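Local coordinates for malonyl CoA-acyl carrier protein transacylase (Staphylococcus aureus, PDB 3IM9), which catalyses transfer of the malonyl group from malonyl-CoA to the holo acyl carrier protein, a step of bacterial fatty acid biosynthesis, at residues A[275-280]-A[299-304]; A[90-95]-A[231-236]; A[165-170]-A[262-267]. All coordinates share one frame; numbering follows the deposited sequence.

Overall arrangement
Interactions 1 and 2 lie at the two outermost strands of the four-stranded parallel sheet: 275-280 pairs with the last strand, 299-303, while 92-95 accepts a short bridge from 231-236. Interaction 3 belongs to the mixed sheet, where strand 162-169 meets the start of helix 263-272. That helix joins all three, since Thr267 touches Met94 and Phe278. All are partly buried, interaction 3 nearest the centre of the chain (about 11 Å between centres) and interaction 1, with exposed Lys299, farthest (about 16 Å). Interaction 1 is a backbone ladder with a histidine-threonine pair on one face; interaction 2 has two backbone bonds amid proline-phenylalanine packing; interaction 3 has one, with isoleucine and phenylalanine side chains packed on the strand backbone.

Interaction 1 of 3, residues A[275-280]-A[299-304]; sequences VDHFIE and KLTSIQ
In the parallel sheet of the acyl transferase fold, neighbouring strands 275-281 and 299-303 are joined through His277 and Lys299, Phe278 and Leu300, Ile279 and Thr301, and Glu280 and Ser302. Five backbone hydrogen bonds run up the ladder, from Lys299 N to Asp276 O (2.8 Å) through to Ile303 N to Glu280 O (2.8 Å). On the face of His277, Ile279, Lys299 and Thr301, the imidazole makes the one side-chain hydrogen bond between the segments. His277 CG stands anti to the backbone N (chi1 -174°), and NE2 meets Thr301 OG1 at 2.7 Å in the ring plane, nearly straight at 170°; either atom could be the donor. Lys299 lies alongside, its CD over the centre of one imidazole face, 3.7 Å from the centroid, a CH-pi contact. A long aliphatic stem suits this exposed strand edge, covering the ring while carrying its ammonium onward. The opposite face is covered off-centre by Ile279 CG1.

Helix 286-294 connects the strands as a beta-alpha-beta crossover. On the other face Phe278 CB packs against Leu300 CD2 (3.8 Å), and Thr267, Leu270 and Ile271 of helix 263-272 touch the Phe278 side chain. Glu280 is buried there too, its carboxylate held by Ser288 OG and Leu287 N. Further along the His277 face, Ile279 CG2 reaches Ile303 CG1 at 3.9 Å.

Interaction 2 of 3, residues A[90-95]-A[231-236]; sequences PDFTMG and KFPVVQ
Phe232 and Thr93 carry much of this contact, in which the 231-236 segment is fastened beside an outermost strand, 92-95, of the parallel sheet. The strand leads into the Gly95-Ser97-Gly99 pattern, consistent with the nucleophile elbow of acyl transferases, in which Ser97 is the probable active-site serine. Phe232 CG sits between its own backbone N and carbonyl carbon (chi1 43°), a crowded position from which the ring reaches both Pro90 and Thr93. Its ring crosses Pro90 obliquely: Pro90 CG lies over one face, offset toward the rim, 3.5 Å from Phe232 CZ. A puckered proline ring over a flat phenyl suits this partly exposed place, because CH groups can pack on the aromatic face without needing polar partners.

Thr93 approaches the same ring at its edge, CG2 lying 3.6 Å from Phe232 CE2. The side chain stands at about a right angle to Phe232 and divides its roles between its branches. OG1, anti to the backbone N (chi1 -177°), bonds to Ile14 O of the adjacent strand and Ser103 OG, while the methyl serves the apolar contact. Thr93 is also the bridging residue: its N donates to Pro233 O at 3.0 Å, and its O accepts from Val235 N at 2.8 Å, with a straighter angle of 169°. These two bonds form a single bridge with Val234.

Phe92 adds a second apolar contact: its CD2 meets Pro233 CB at 3.6 Å, the proline lying at the edge of the phenyl ring, and Leu270 of helix 263-272 also touches the Phe92 side chain. Beyond the direct bonds, a water spans the segments, accepting from Gly95 N at 2.8 Å and lying 2.7 Å from Val235 O, to which it can donate.

Interaction 3 of 3, residues A[165-170]-A[262-267]; sequences ANINCP and QFINST
Ile167 and Ile264 meet at about a right angle, Ile167 CG2 touching Ile264 CD1 at 3.7 Å. Both carry CG1 anti to the carbonyl carbon, but they differ farther out. In Ile264 the chain continues extended (chi2 172°), placing CD1 3.5 Å from Cys169 C, over the backbone leading to Pro170. Ile167 CG1 lies beside Gln262, 4.0 Å from OE1; the bend at chi2 turns CD1 alone. Branched aliphatic side chains suit this boundary because separate arms can fill the space between a strand and a helix.

The contact joins strand 162-169 of the mixed sheet to the opening turn of helix 263-272, with Gln262 at the N-cap position. Ile264 N, in the first turn, donates to Ile167 O at 3.1 Å, a bent bond of 146° whose donor is tilted from the carbonyl plane. Within the helix, Ser266 OG and Ser266 N both reach Gln262 O, from opposite faces of its plane; Thr267 OG1 and N grip Phe263 O in the same fashion. Short hydroxyl side chains suit these buried places, as they can fold back onto the carbonyl one turn earlier.

Phe263 has CG anti to its backbone N (chi1 -168°), and the ring edge comes to the strand, with CD1 3.3 Å from Asn168 O. That carbonyl is buried here and has no hydrogen-bonding partner in the model. Thr267 OG1 lies over one face of the ring, offset toward the rim, while Met94 and Leu290 also pack on Phe263. Asn168 and Cys169 both face Gln172 in a classic beta bulge, and the Asn168 side chain lies about 8 Å from that of Ser97, the probable nucleophile.

Interaction 1 of 3, residues A[275-280]-A[299-304]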
# COMPACT_ATOMS: atom_id res chain seq x y z
N VAL A 275 8.63 -15.94 8.48
CA VAL A 275 9.20 -15.13 7.41
C VAL A 275 10.45 -14.46 7.84
O VAL A 275 10.46 -13.67 8.78
CB VAL A 275 8.16 -14.11 6.89
CG1 VAL A 275 8.81 -13.32 5.73
CG2 VAL A 275 6.96 -14.82 6.37
N ASP A 276 11.52 -14.77 7.12
CA ASP A 276 12.80 -14.11 7.36
C ASP A 276 13.40 -13.44 6.12
O ASP A 276 14.53 -13.05 6.11
CB ASP A 276 13.83 -15.05 8.02
CG ASP A 276 14.08 -16.24 7.23
OD1 ASP A 276 14.76 -17.15 7.76
OD2 ASP A 276 13.61 -16.34 6.09
N HIS A 277 12.58 -13.37 5.09
CA HIS A 277 13.04 -12.71 3.85
C HIS A 277 11.78 -12.04 3.25
O HIS A 277 10.75 -12.66 3.01
CB HIS A 277 13.56 -13.78 2.86
CG HIS A 277 14.20 -13.20 1.61
ND1 HIS A 277 14.55 -13.96 0.50
CD2 HIS A 277 14.57 -11.91 1.30
CE1 HIS A 277 15.09 -13.17 -0.42
NE2 HIS A 277 15.10 -11.93 0.04
N PHE A 278 11.89 -10.72 3.10
CA PHE A 278 10.83 -9.96 2.46
C PHE A 278 11.41 -9.43 1.14
O PHE A 278 12.46 -8.78 1.13
CB PHE A 278 10.46 -8.75 3.35
CG PHE A 278 9.76 -9.14 4.64
CD1 PHE A 278 10.54 -9.41 5.81
CD2 PHE A 278 8.40 -9.22 4.66
CE1 PHE A 278 9.88 -9.77 7.01
CE2 PHE A 278 7.70 -9.56 5.87
CZ PHE A 278 8.48 -9.84 7.02
N ILE A 279 10.64 -9.57 0.10
CA ILE A 279 11.01 -9.11 -1.25
C ILE A 279 9.97 -8.06 -1.61
O ILE A 279 8.81 -8.35 -1.89
CB ILE A 279 10.95 -10.22 -2.22
CG1 ILE A 279 11.96 -11.33 -1.78
CG2 ILE A 279 11.38 -9.71 -3.68
CD1 ILE A 279 11.94 -12.61 -2.78
N GLU A 280 10.48 -6.81 -1.68
CA GLU A 280 9.64 -5.64 -2.14
C GLU A 280 9.69 -5.52 -3.65
O GLU A 280 10.77 -5.63 -4.28
CB GLU A 280 10.17 -4.43 -1.43
CG GLU A 280 9.24 -3.17 -1.71
CD GLU A 280 9.67 -1.97 -0.91
OE1 GLU A 280 10.73 -1.95 -0.25
OE2 GLU A 280 8.83 -1.02 -0.91
N LYS A 299 16.02 -10.65 6.22
CA LYS A 299 16.65 -10.27 4.96
C LYS A 299 15.69 -9.45 4.08
O LYS A 299 14.51 -9.77 4.05
CB LYS A 299 17.02 -11.52 4.16
CG LYS A 299 17.64 -11.27 2.77
CD LYS A 299 18.06 -12.62 2.18
CE LYS A 299 18.72 -12.49 0.81
NZ LYS A 299 19.88 -11.53 0.81
N LEU A 300 16.22 -8.41 3.41
CA LEU A 300 15.38 -7.54 2.58
C LEU A 300 15.93 -7.50 1.19
O LEU A 300 17.14 -7.29 1.01
CB LEU A 300 15.38 -6.11 3.20
CG LEU A 300 14.76 -6.05 4.62
CD1 LEU A 300 15.08 -4.71 5.35
CD2 LEU A 300 13.27 -6.47 4.64
N THR A 301 15.10 -7.81 0.20
CA THR A 301 15.44 -7.66 -1.19
C THR A 301 14.49 -6.67 -1.85
O THR A 301 13.29 -6.73 -1.57
CB THR A 301 15.30 -9.03 -1.90
OG1 THR A 301 16.30 -9.93 -1.30
CG2 THR A 301 15.55 -8.88 -3.42
N SER A 302 15.04 -5.79 -2.70
CA SER A 302 14.16 -4.86 -3.43
C SER A 302 14.28 -5.14 -4.93
O SER A 302 15.44 -5.18 -5.43
CB SER A 302 14.55 -3.38 -3.12
OG SER A 302 14.00 -2.53 -4.13
N ILE A 303 13.15 -5.29 -5.62
CA ILE A 303 13.05 -5.45 -7.09
C ILE A 303 12.38 -4.22 -7.65
O ILE A 303 11.16 -4.03 -7.41
CB ILE A 303 12.29 -6.75 -7.51
CG1 ILE A 303 12.87 -7.96 -6.80
CG2 ILE A 303 12.23 -6.91 -9.04
CD1 ILE A 303 14.21 -8.30 -7.18
N GLN A 304 13.16 -3.38 -8.32
CA GLN A 304 12.67 -2.07 -8.83
C GLN A 304 12.78 -2.00 -10.36
O GLN A 304 11.94 -1.38 -11.02
CB GLN A 304 13.45 -0.90 -8.22
CG GLN A 304 13.31 -0.78 -6.73
CD GLN A 304 14.15 0.33 -6.18
OE1 GLN A 304 14.82 0.18 -5.14
NE2 GLN A 304 14.04 1.46 -6.77

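Interaction 2 of 3, residues A[90-95]-A[231-236]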
# COMPACT_ATOMS: atom_id res chain seq x y z
N PRO A 90 6.49 -17.26 -3.20
CA PRO A 90 6.17 -16.73 -1.89
C PRO A 90 5.36 -17.66 -1.02
O PRO A 90 4.52 -18.39 -1.54
CB PRO A 90 5.32 -15.46 -2.26
CG PRO A 90 4.66 -15.79 -3.56
CD PRO A 90 5.75 -16.59 -4.28
N ASP A 91 5.60 -17.57 0.27
CA ASP A 91 4.76 -18.21 1.27
C ASP A 91 3.59 -17.31 1.72
O ASP A 91 2.49 -17.81 2.04
CB ASP A 91 5.64 -18.57 2.43
CG ASP A 91 6.78 -19.51 2.01
OD1 ASP A 91 6.39 -20.66 1.59
OD2 ASP A 91 7.95 -19.16 2.19
N PHE A 92 3.78 -15.97 1.59
CA PHE A 92 2.74 -15.02 2.01
C PHE A 92 3.01 -13.73 1.22
O PHE A 92 4.04 -13.54 0.55
CB PHE A 92 2.97 -14.58 3.49
CG PHE A 92 2.88 -15.75 4.51
CD1 PHE A 92 4.08 -16.34 4.88
CD2 PHE A 92 1.66 -16.19 4.99
CE1 PHE A 92 4.08 -17.44 5.79
CE2 PHE A 92 1.65 -17.26 5.93
CZ PHE A 92 2.88 -17.85 6.29
N THR A 93 2.04 -12.82 1.36
CA THR A 93 2.22 -11.49 0.74
C THR A 93 1.47 -10.48 1.58
O THR A 93 0.53 -10.79 2.33
CB THR A 93 1.68 -11.52 -0.71
OG1 THR A 93 1.92 -10.25 -1.33
CG2 THR A 93 0.22 -11.81 -0.81
N MET A 94 1.89 -9.22 1.41
CA MET A 94 1.14 -8.05 1.96
C MET A 94 1.54 -6.84 1.17
O MET A 94 2.53 -6.84 0.45
CB MET A 94 1.43 -7.79 3.47
CG MET A 94 2.86 -7.40 3.76
SD MET A 94 3.11 -6.82 5.42
CE MET A 94 4.89 -6.80 5.37
N GLY A 95 0.70 -5.82 1.22
CA GLY A 95 1.06 -4.54 0.50
C GLY A 95 0.44 -3.38 1.25
O GLY A 95 -0.59 -3.53 1.95
N LYS A 231 -4.21 -18.02 -3.39
CA LYS A 231 -3.36 -19.20 -3.46
C LYS A 231 -2.32 -19.30 -2.34
O LYS A 231 -1.78 -20.40 -2.06
CB LYS A 231 -2.69 -19.23 -4.84
CG LYS A 231 -3.59 -19.68 -6.00
CD LYS A 231 -2.74 -19.71 -7.32
CE LYS A 231 -3.45 -20.27 -8.59
NZ LYS A 231 -4.87 -20.01 -8.52
N PHE A 232 -2.06 -18.21 -1.61
CA PHE A 232 -1.21 -18.22 -0.41
C PHE A 232 -1.77 -17.00 0.39
O PHE A 232 -2.43 -16.14 -0.24
CB PHE A 232 0.32 -18.14 -0.72
CG PHE A 232 0.66 -17.12 -1.79
CD1 PHE A 232 0.71 -17.49 -3.15
CD2 PHE A 232 0.90 -15.74 -1.47
CE1 PHE A 232 1.00 -16.59 -4.15
CE2 PHE A 232 1.17 -14.82 -2.51
CZ PHE A 232 1.18 -15.18 -3.83
N PRO A 233 -1.54 -16.98 1.72
CA PRO A 233 -2.22 -15.95 2.55
C PRO A 233 -1.75 -14.50 2.23
O PRO A 233 -0.57 -14.22 2.07
CB PRO A 233 -1.82 -16.28 3.98
CG PRO A 233 -1.42 -17.87 3.96
CD PRO A 233 -0.83 -17.98 2.54
N VAL A 234 -2.75 -13.63 2.22
CA VAL A 234 -2.57 -12.16 2.04
C VAL A 234 -2.72 -11.64 3.48
O VAL A 234 -3.83 -11.81 4.10
CB VAL A 234 -3.62 -11.60 1.14
CG1 VAL A 234 -3.43 -10.06 1.06
CG2 VAL A 234 -3.61 -12.25 -0.26
N VAL A 235 -1.69 -11.01 4.03
CA VAL A 235 -1.79 -10.42 5.38
C VAL A 235 -2.45 -9.07 5.20
O VAL A 235 -1.85 -8.17 4.63
CB VAL A 235 -0.47 -10.34 6.07
CG1 VAL A 235 -0.62 -9.80 7.53
CG2 VAL A 235 0.11 -11.78 6.16
N GLN A 236 -3.70 -8.92 5.63
CA GLN A 236 -4.50 -7.74 5.30
C GLN A 236 -4.22 -6.58 6.23
O GLN A 236 -3.93 -6.74 7.45
CB GLN A 236 -6.00 -8.05 5.24
CG GLN A 236 -6.21 -9.07 4.12
CD GLN A 236 -7.69 -9.07 3.66
OE1 GLN A 236 -8.53 -9.83 4.21
NE2 GLN A 236 -8.02 -8.26 2.67
O HOH W 1 -1.66 -6.47 2.53

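Interaction 3 of 3, residues A[165-170]-A[262-267]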
# COMPACT_ATOMS: atom_id res chain seq x y z
N ALA A 165 -3.61 6.51 11.20
CA ALA A 165 -4.04 5.98 9.91
C ALA A 165 -3.06 4.95 9.37
O ALA A 165 -3.46 3.82 9.09
CB ALA A 165 -4.22 7.12 8.91
N ASN A 166 -1.79 5.32 9.22
CA ASN A 166 -0.85 4.37 8.67
C ASN A 166 0.15 4.13 9.78
O ASN A 166 0.90 5.02 10.18
CB ASN A 166 -0.11 4.89 7.38
CG ASN A 166 -0.97 5.24 6.22
OD1 ASN A 166 -0.45 5.97 5.30
ND2 ASN A 166 -2.12 4.75 6.09
N ILE A 167 0.16 2.92 10.32
CA ILE A 167 1.02 2.53 11.44
C ILE A 167 2.24 1.83 10.81
O ILE A 167 2.19 0.67 10.50
CB ILE A 167 0.28 1.55 12.37
CG1 ILE A 167 -1.11 2.11 12.81
CG2 ILE A 167 1.14 1.33 13.58
CD1 ILE A 167 -1.17 3.44 13.39
N ASN A 168 3.24 2.61 10.50
CA ASN A 168 4.31 2.20 9.55
C ASN A 168 5.51 1.54 10.18
O ASN A 168 5.91 0.48 9.71
CB ASN A 168 4.72 3.40 8.67
CG ASN A 168 3.60 3.80 7.70
OD1 ASN A 168 2.65 3.05 7.50
ND2 ASN A 168 3.78 4.96 7.05
N CYS A 169 6.14 2.19 11.15
CA CYS A 169 7.28 1.58 11.87
C CYS A 169 7.43 2.36 13.15
O CYS A 169 6.80 3.39 13.34
CB CYS A 169 8.57 1.62 11.03
SG CYS A 169 9.24 3.26 10.70
N PRO A 170 8.21 1.88 14.09
CA PRO A 170 8.48 2.69 15.28
C PRO A 170 8.97 4.04 14.89
O PRO A 170 9.95 4.18 14.08
CB PRO A 170 9.62 1.90 15.96
CG PRO A 170 9.31 0.49 15.61
CD PRO A 170 8.95 0.59 14.09
N GLN A 262 -2.38 -1.47 9.30
CA GLN A 262 -1.59 -2.09 10.38
C GLN A 262 -0.28 -2.64 9.89
O GLN A 262 -0.05 -3.86 9.91
CB GLN A 262 -2.45 -3.17 11.08
CG GLN A 262 -3.76 -2.60 11.63
CD GLN A 262 -3.56 -1.78 12.89
OE1 GLN A 262 -2.47 -1.64 13.44
NE2 GLN A 262 -4.65 -1.12 13.32
N PHE A 263 0.62 -1.79 9.37
CA PHE A 263 1.84 -2.35 8.78
C PHE A 263 2.79 -2.96 9.78
O PHE A 263 3.35 -4.02 9.46
CB PHE A 263 2.54 -1.27 7.91
CG PHE A 263 3.65 -1.87 7.04
CD1 PHE A 263 4.96 -1.76 7.46
CD2 PHE A 263 3.30 -2.56 5.90
CE1 PHE A 263 6.00 -2.37 6.71
CE2 PHE A 263 4.32 -3.14 5.06
CZ PHE A 263 5.68 -3.04 5.48
N ILE A 264 2.95 -2.33 10.94
CA ILE A 264 3.84 -2.93 11.97
C ILE A 264 3.27 -4.32 12.36
O ILE A 264 4.05 -5.30 12.33
CB ILE A 264 3.97 -2.03 13.20
CG1 ILE A 264 4.72 -0.75 12.79
CG2 ILE A 264 4.78 -2.72 14.33
CD1 ILE A 264 4.70 0.26 13.96
N ASN A 265 1.97 -4.42 12.68
CA ASN A 265 1.49 -5.71 13.22
C ASN A 265 1.52 -6.76 12.13
O ASN A 265 1.70 -7.95 12.43
CB ASN A 265 0.10 -5.54 13.77
CG ASN A 265 0.05 -4.79 15.08
OD1 ASN A 265 -1.04 -4.32 15.45
ND2 ASN A 265 1.15 -4.62 15.73
N SER A 266 1.28 -6.35 10.88
CA SER A 266 1.33 -7.31 9.75
C SER A 266 2.77 -7.81 9.56
O SER A 266 2.95 -9.05 9.28
CB SER A 266 0.90 -6.63 8.48
OG SER A 266 -0.45 -6.21 8.52
N THR A 267 3.78 -6.93 9.62
CA THR A 267 5.15 -7.34 9.53
C THR A 267 5.48 -8.33 10.67
O THR A 267 6.12 -9.41 10.41
CB THR A 267 6.11 -6.14 9.59
OG1 THR A 267 5.82 -5.30 8.44
CG2 THR A 267 7.58 -6.59 9.43